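Methyltransferase WBDD (Escherichia coli, PDB 4AZS) phosphorylates and probably methylates the growing O9a O antigen, as a bifunctional kinase and methyltransferase that regulates its chain length. Local coordinates at residues 342-356 with 451-463. Residues are numbered along the deposited sequence; the frame is centred on the assembly and turned at random.
Sequences EKILGSLLRSLAALE and NFVLLLALFEKKA. Unlike the reference sequence in segment 451-463: Val453 (reference Ala). With SO4 (sulfate ion), chain L; SO4 (sulfate ion), chain K.
Glu356 OE1 is gripped by two donors, Phe452 N and Trp361 NE1, the hydrogen bond from Phe452 N to Glu356 OE1 being short and nearly straight at 2.7 Å (173°). Glu356 OE2 takes a hydrogen bond from Val453 N at 2.9 Å, from above the carboxylate plane. An extended chain, CG anti to the backbone N (chi1 172°), carries the group across to the first turn of helix 452-460, where the positive end of the helix dipole would probably favour its negative charge. Asn451, at the N-cap, accepts from Leu454 N through OD1.

Beside this anchor, Glu356 OE1 lies in the plane of the Phe452 ring at its edge, and the ring packs among Leu349, Leu352, Glu356 and Ala353. Leu349 is a knob the other way, among Phe452, Leu455, Leu456 and Phe459, with CD1 3.8 Å from Phe459 CB. Phe459 is a further knob, its CE2 3.6 Å from Gly346 CA. At the far end Glu342, bent at chi2, presents OE1 to Lys462 NZ in a 2.8 Å salt bridge, the ammonium lying over one Phe459 face near the rim.

The two helices run roughly antiparallel, 148° between their directions and axes 8.4 Å apart, a knobs-into-holes pair within the helical C-lobe of a protein kinase-like fold.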
loop_
_atom_site.group_PDB
_atom_site.type_symbol
_atom_site.label_atom_id
_atom_site.label_comp_id
_atom_site.label_asym_id
_atom_site.label_seq_id
_atom_site.Cartn_x
_atom_site.Cartn_y
_atom_site.Cartn_z
ATOM N N GLU A 342 38.424 54.841 -29.561
ATOM C CA GLU A 342 39.361 55.280 -30.560
ATOM C C GLU A 342 40.621 54.417 -30.580
ATOM O O GLU A 342 41.150 54.066 -31.638
ATOM C CB GLU A 342 39.730 56.734 -30.266
ATOM C CG GLU A 342 40.737 57.346 -31.207
ATOM C CD GLU A 342 40.260 57.432 -32.662
ATOM O OE1 GLU A 342 39.029 57.445 -32.939
ATOM O OE2 GLU A 342 41.141 57.492 -33.542
ATOM N N LYS A 343 41.134 54.121 -29.401
ATOM C CA LYS A 343 42.419 53.444 -29.283
ATOM C C LYS A 343 42.225 51.981 -29.546
ATOM O O LYS A 343 43.041 51.366 -30.222
ATOM C CB LYS A 343 43.061 53.684 -27.910
ATOM C CG LYS A 343 43.710 55.054 -27.823
ATOM C CD LYS A 343 44.421 55.291 -26.499
ATOM C CE LYS A 343 44.984 56.704 -26.460
ATOM N NZ LYS A 343 46.182 56.830 -25.591
ATOM N N ILE A 344 41.123 51.445 -29.048
ATOM C CA ILE A 344 40.735 50.082 -29.343
ATOM C C ILE A 344 40.554 49.854 -30.842
ATOM O O ILE A 344 41.106 48.897 -31.406
ATOM C CB ILE A 344 39.456 49.709 -28.570
ATOM C CG1 ILE A 344 39.804 49.574 -27.107
ATOM C CG2 ILE A 344 38.850 48.413 -29.097
ATOM C CD1 ILE A 344 38.611 49.403 -26.193
ATOM N N LEU A 345 39.796 50.716 -31.503
ATOM C CA LEU A 345 39.539 50.538 -32.945
ATOM C C LEU A 345 40.773 50.809 -33.780
ATOM O O LEU A 345 41.088 50.084 -34.704
ATOM C CB LEU A 345 38.397 51.428 -33.414
ATOM C CG LEU A 345 37.033 50.947 -32.962
ATOM C CD1 LEU A 345 35.999 52.055 -33.072
ATOM C CD2 LEU A 345 36.616 49.709 -33.750
ATOM N N GLY A 346 41.505 51.838 -33.425
ATOM C CA GLY A 346 42.735 52.142 -34.121
ATOM C C GLY A 346 43.708 50.988 -34.091
ATOM O O GLY A 346 44.167 50.527 -35.139
ATOM N N SER A 347 44.012 50.500 -32.890
ATOM C CA SER A 347 44.987 49.416 -32.732
ATOM C C SER A 347 44.513 48.142 -33.447
ATOM O O SER A 347 45.275 47.496 -34.151
ATOM C CB SER A 347 45.307 49.145 -31.244
ATOM O OG SER A 347 44.147 48.843 -30.477
ATOM N N LEU A 348 43.236 47.822 -33.325
ATOM C CA LEU A 348 42.716 46.608 -33.960
ATOM C C LEU A 348 42.776 46.748 -35.478
ATOM O O LEU A 348 43.235 45.842 -36.179
ATOM C CB LEU A 348 41.299 46.370 -33.476
ATOM C CG LEU A 348 40.743 44.967 -33.650
ATOM C CD1 LEU A 348 41.544 43.944 -32.839
ATOM C CD2 LEU A 348 39.280 44.971 -33.241
ATOM N N LEU A 349 42.358 47.908 -35.993
ATOM C CA LEU A 349 42.381 48.131 -37.419
ATOM C C LEU A 349 43.773 48.086 -37.966
ATOM O O LEU A 349 43.995 47.544 -39.052
ATOM C CB LEU A 349 41.743 49.471 -37.796
ATOM C CG LEU A 349 40.232 49.370 -37.905
ATOM C CD1 LEU A 349 39.614 50.746 -38.050
ATOM C CD2 LEU A 349 39.893 48.462 -39.086
ATOM N N ARG A 350 44.721 48.657 -37.227
ATOM C CA ARG A 350 46.103 48.561 -37.650
ATOM C C ARG A 350 46.548 47.099 -37.771
ATOM O O ARG A 350 47.192 46.735 -38.742
ATOM C CB ARG A 350 47.043 49.368 -36.734
ATOM C CG ARG A 350 46.915 50.878 -36.950
ATOM C CD ARG A 350 47.991 51.702 -36.232
ATOM N NE ARG A 350 47.873 51.632 -34.773
ATOM C CZ ARG A 350 47.085 52.401 -34.021
ATOM N NH1 ARG A 350 46.294 53.316 -34.557
ATOM N NH2 ARG A 350 47.084 52.236 -32.712
ATOM N N SER A 351 46.188 46.243 -36.829
ATOM C CA SER A 351 46.668 44.880 -36.937
ATOM C C SER A 351 45.919 44.141 -38.070
ATOM O O SER A 351 46.517 43.320 -38.781
ATOM C CB SER A 351 46.591 44.130 -35.588
ATOM O OG SER A 351 45.272 43.732 -35.285
ATOM N N LEU A 352 44.636 44.467 -38.275
ATOM C CA LEU A 352 43.870 43.831 -39.348
ATOM C C LEU A 352 44.406 44.236 -40.723
ATOM O O LEU A 352 44.523 43.402 -41.646
ATOM C CB LEU A 352 42.366 44.138 -39.234
ATOM C CG LEU A 352 41.702 43.580 -37.964
ATOM C CD1 LEU A 352 40.281 44.083 -37.827
ATOM C CD2 LEU A 352 41.729 42.059 -37.924
ATOM N N ALA A 353 44.770 45.500 -40.865
ATOM C CA ALA A 353 45.369 45.950 -42.132
ATOM C C ALA A 353 46.713 45.255 -42.404
ATOM O O ALA A 353 47.019 44.922 -43.536
ATOM C CB ALA A 353 45.528 47.452 -42.139
ATOM N N ALA A 354 47.506 44.997 -41.362
ATOM C CA ALA A 354 48.809 44.328 -41.542
ATOM C C ALA A 354 48.654 42.855 -41.899
ATOM O O ALA A 354 49.346 42.338 -42.769
ATOM C CB ALA A 354 49.646 44.462 -40.273
ATOM N N LEU A 355 47.729 42.179 -41.239
ATOM C CA LEU A 355 47.314 40.848 -41.685
ATOM C C LEU A 355 46.914 40.805 -43.140
ATOM O O LEU A 355 47.373 39.941 -43.889
ATOM C CB LEU A 355 46.142 40.359 -40.862
ATOM C CG LEU A 355 46.484 39.928 -39.451
ATOM C CD1 LEU A 355 45.189 39.726 -38.688
ATOM C CD2 LEU A 355 47.318 38.649 -39.456
ATOM N N GLU A 356 46.034 41.701 -43.540
ATOM C CA GLU A 356 45.542 41.713 -44.929
ATOM C C GLU A 356 46.677 41.892 -45.925
ATOM O O GLU A 356 46.697 41.244 -46.964
ATOM C CB GLU A 356 44.478 42.792 -45.129
ATOM C CG GLU A 356 44.037 43.016 -46.572
ATOM C CD GLU A 356 42.869 44.010 -46.629
ATOM O OE1 GLU A 356 41.731 43.612 -46.297
ATOM O OE2 GLU A 356 43.102 45.210 -46.920
ATOM N N ASN A 451 38.242 46.949 -48.194
ATOM C CA ASN A 451 39.253 46.046 -47.574
ATOM C C ASN A 451 39.801 46.732 -46.370
ATOM O O ASN A 451 39.359 47.845 -46.058
ATOM C CB ASN A 451 40.363 45.667 -48.547
ATOM C CG ASN A 451 41.173 46.856 -49.005
ATOM O OD1 ASN A 451 41.470 47.751 -48.242
ATOM N ND2 ASN A 451 41.526 46.868 -50.262
ATOM N N PHE A 452 40.664 46.047 -45.613
ATOM C CA PHE A 452 41.014 46.588 -44.288
ATOM C C PHE A 452 42.031 47.689 -44.359
ATOM O O PHE A 452 42.027 48.549 -43.519
ATOM C CB PHE A 452 41.399 45.499 -43.307
ATOM C CG PHE A 452 40.216 44.744 -42.784
ATOM C CD1 PHE A 452 39.533 45.194 -41.668
ATOM C CD2 PHE A 452 39.738 43.627 -43.458
ATOM C CE1 PHE A 452 38.428 44.492 -41.186
ATOM C CE2 PHE A 452 38.638 42.908 -42.967
ATOM C CZ PHE A 452 37.983 43.355 -41.840
ATOM N N VAL A 453 42.827 47.714 -45.408
ATOM C CA VAL A 453 43.714 48.830 -45.673
ATOM C C VAL A 453 42.925 50.112 -45.876
ATOM O O VAL A 453 43.266 51.169 -45.323
ATOM C CB VAL A 453 44.575 48.540 -46.892
ATOM C CG1 VAL A 453 45.296 49.801 -47.345
ATOM C CG2 VAL A 453 45.589 47.448 -46.532
ATOM N N LEU A 454 41.814 49.999 -46.605
ATOM C CA LEU A 454 40.939 51.174 -46.844
ATOM C C LEU A 454 40.218 51.598 -45.582
ATOM O O LEU A 454 40.098 52.794 -45.273
ATOM C CB LEU A 454 39.916 50.884 -47.967
ATOM C CG LEU A 454 39.024 52.092 -48.375
ATOM C CD1 LEU A 454 39.270 52.588 -49.802
ATOM C CD2 LEU A 454 37.618 51.578 -48.254
ATOM N N LEU A 455 39.701 50.615 -44.874
ATOM C CA LEU A 455 39.009 50.864 -43.619
ATOM C C LEU A 455 39.913 51.612 -42.650
ATOM O O LEU A 455 39.476 52.585 -42.006
ATOM C CB LEU A 455 38.580 49.538 -43.002
ATOM C CG LEU A 455 37.285 49.428 -42.220
ATOM C CD1 LEU A 455 36.149 50.016 -42.997
ATOM C CD2 LEU A 455 36.949 47.978 -41.926
ATOM N N LEU A 456 41.171 51.168 -42.553
ATOM C CA LEU A 456 42.132 51.812 -41.665
ATOM C C LEU A 456 42.448 53.224 -42.141
ATOM O O LEU A 456 42.448 54.164 -41.357
ATOM C CB LEU A 456 43.414 50.978 -41.546
ATOM C CG LEU A 456 44.553 51.729 -40.852
ATOM C CD1 LEU A 456 44.195 52.050 -39.403
ATOM C CD2 LEU A 456 45.853 50.955 -40.919
ATOM N N ALA A 457 42.730 53.406 -43.422
ATOM C CA ALA A 457 43.099 54.744 -43.910
ATOM C C ALA A 457 41.957 55.738 -43.685
ATOM O O ALA A 457 42.182 56.875 -43.256
ATOM C CB ALA A 457 43.518 54.706 -45.376
ATOM N N LEU A 458 40.723 55.305 -43.917
ATOM C CA LEU A 458 39.623 56.225 -43.744
ATOM C C LEU A 458 39.441 56.486 -42.240
ATOM O O LEU A 458 39.121 57.610 -41.844
ATOM C CB LEU A 458 38.348 55.727 -44.418
ATOM C CG LEU A 458 38.297 55.845 -45.937
ATOM C CD1 LEU A 458 37.075 55.153 -46.510
ATOM C CD2 LEU A 458 38.304 57.287 -46.387
ATOM N N PHE A 459 39.672 55.472 -41.408
ATOM C CA PHE A 459 39.543 55.633 -39.986
ATOM C C PHE A 459 40.491 56.697 -39.446
ATOM O O PHE A 459 40.085 57.552 -38.689
ATOM C CB PHE A 459 39.786 54.322 -39.243
ATOM C CG PHE A 459 39.853 54.501 -37.753
ATOM C CD1 PHE A 459 38.700 54.464 -36.992
ATOM C CD2 PHE A 459 41.070 54.765 -37.128
ATOM C CE1 PHE A 459 38.753 54.640 -35.617
ATOM C CE2 PHE A 459 41.132 54.944 -35.754
ATOM C CZ PHE A 459 39.976 54.863 -35.000
ATOM N N GLU A 460 41.739 56.659 -39.874
ATOM C CA GLU A 460 42.730 57.665 -39.486
ATOM C C GLU A 460 42.422 59.109 -39.919
ATOM O O GLU A 460 42.912 60.062 -39.335
ATOM C CB GLU A 460 44.102 57.237 -40.022
ATOM C CG GLU A 460 44.696 56.074 -39.203
ATOM C CD GLU A 460 45.859 55.352 -39.894
ATOM O OE1 GLU A 460 46.268 55.774 -41.010
ATOM O OE2 GLU A 460 46.363 54.343 -39.321
ATOM N N LYS A 461 41.603 59.292 -40.944
ATOM C CA LYS A 461 41.322 60.620 -41.420
ATOM C C LYS A 461 39.877 60.984 -41.143
ATOM O O LYS A 461 39.346 61.915 -41.751
ATOM C CB LYS A 461 41.596 60.671 -42.921
ATOM C CG LYS A 461 43.034 60.317 -43.283
ATOM C CD LYS A 461 44.002 61.459 -42.965
ATOM C CE LYS A 461 45.438 61.025 -43.220
ATOM N NZ LYS A 461 46.365 62.152 -43.496
ATOM N N LYS A 462 39.222 60.231 -40.259
ATOM C CA LYS A 462 37.779 60.388 -40.108
ATOM C C LYS A 462 37.380 61.818 -39.695
ATOM O O LYS A 462 36.335 62.282 -40.102
ATOM C CB LYS A 462 37.158 59.347 -39.170
ATOM C CG LYS A 462 37.669 59.392 -37.751
ATOM C CD LYS A 462 37.092 58.226 -36.966
ATOM C CE LYS A 462 37.643 58.194 -35.548
ATOM N NZ LYS A 462 39.137 58.185 -35.587
ATOM N N ALA A 463 38.225 62.524 -38.945
ATOM C CA ALA A 463 37.889 63.898 -38.546
ATOM C C ALA A 463 37.787 64.850 -39.737
ATOM O O ALA A 463 37.161 65.877 -39.632
ATOM C CB ALA A 463 38.877 64.422 -37.511
HETATM S S SO4 L . 49.551 49.737 -31.993
HETATM O O1 SO4 L . 48.293 50.370 -32.439
HETATM O O2 SO4 L . 50.356 49.375 -33.185
HETATM O O3 SO4 L . 49.256 48.527 -31.175
HETATM O O4 SO4 L . 50.281 50.719 -31.157
HETATM S S SO4 K . 35.835 57.139 -27.046
HETATM O O1 SO4 K . 34.533 57.363 -27.704
HETATM O O2 SO4 K . 36.901 56.980 -28.083
HETATM O O3 SO4 K . 35.645 55.940 -26.170
HETATM O O4 SO4 K . 36.262 58.308 -26.238
#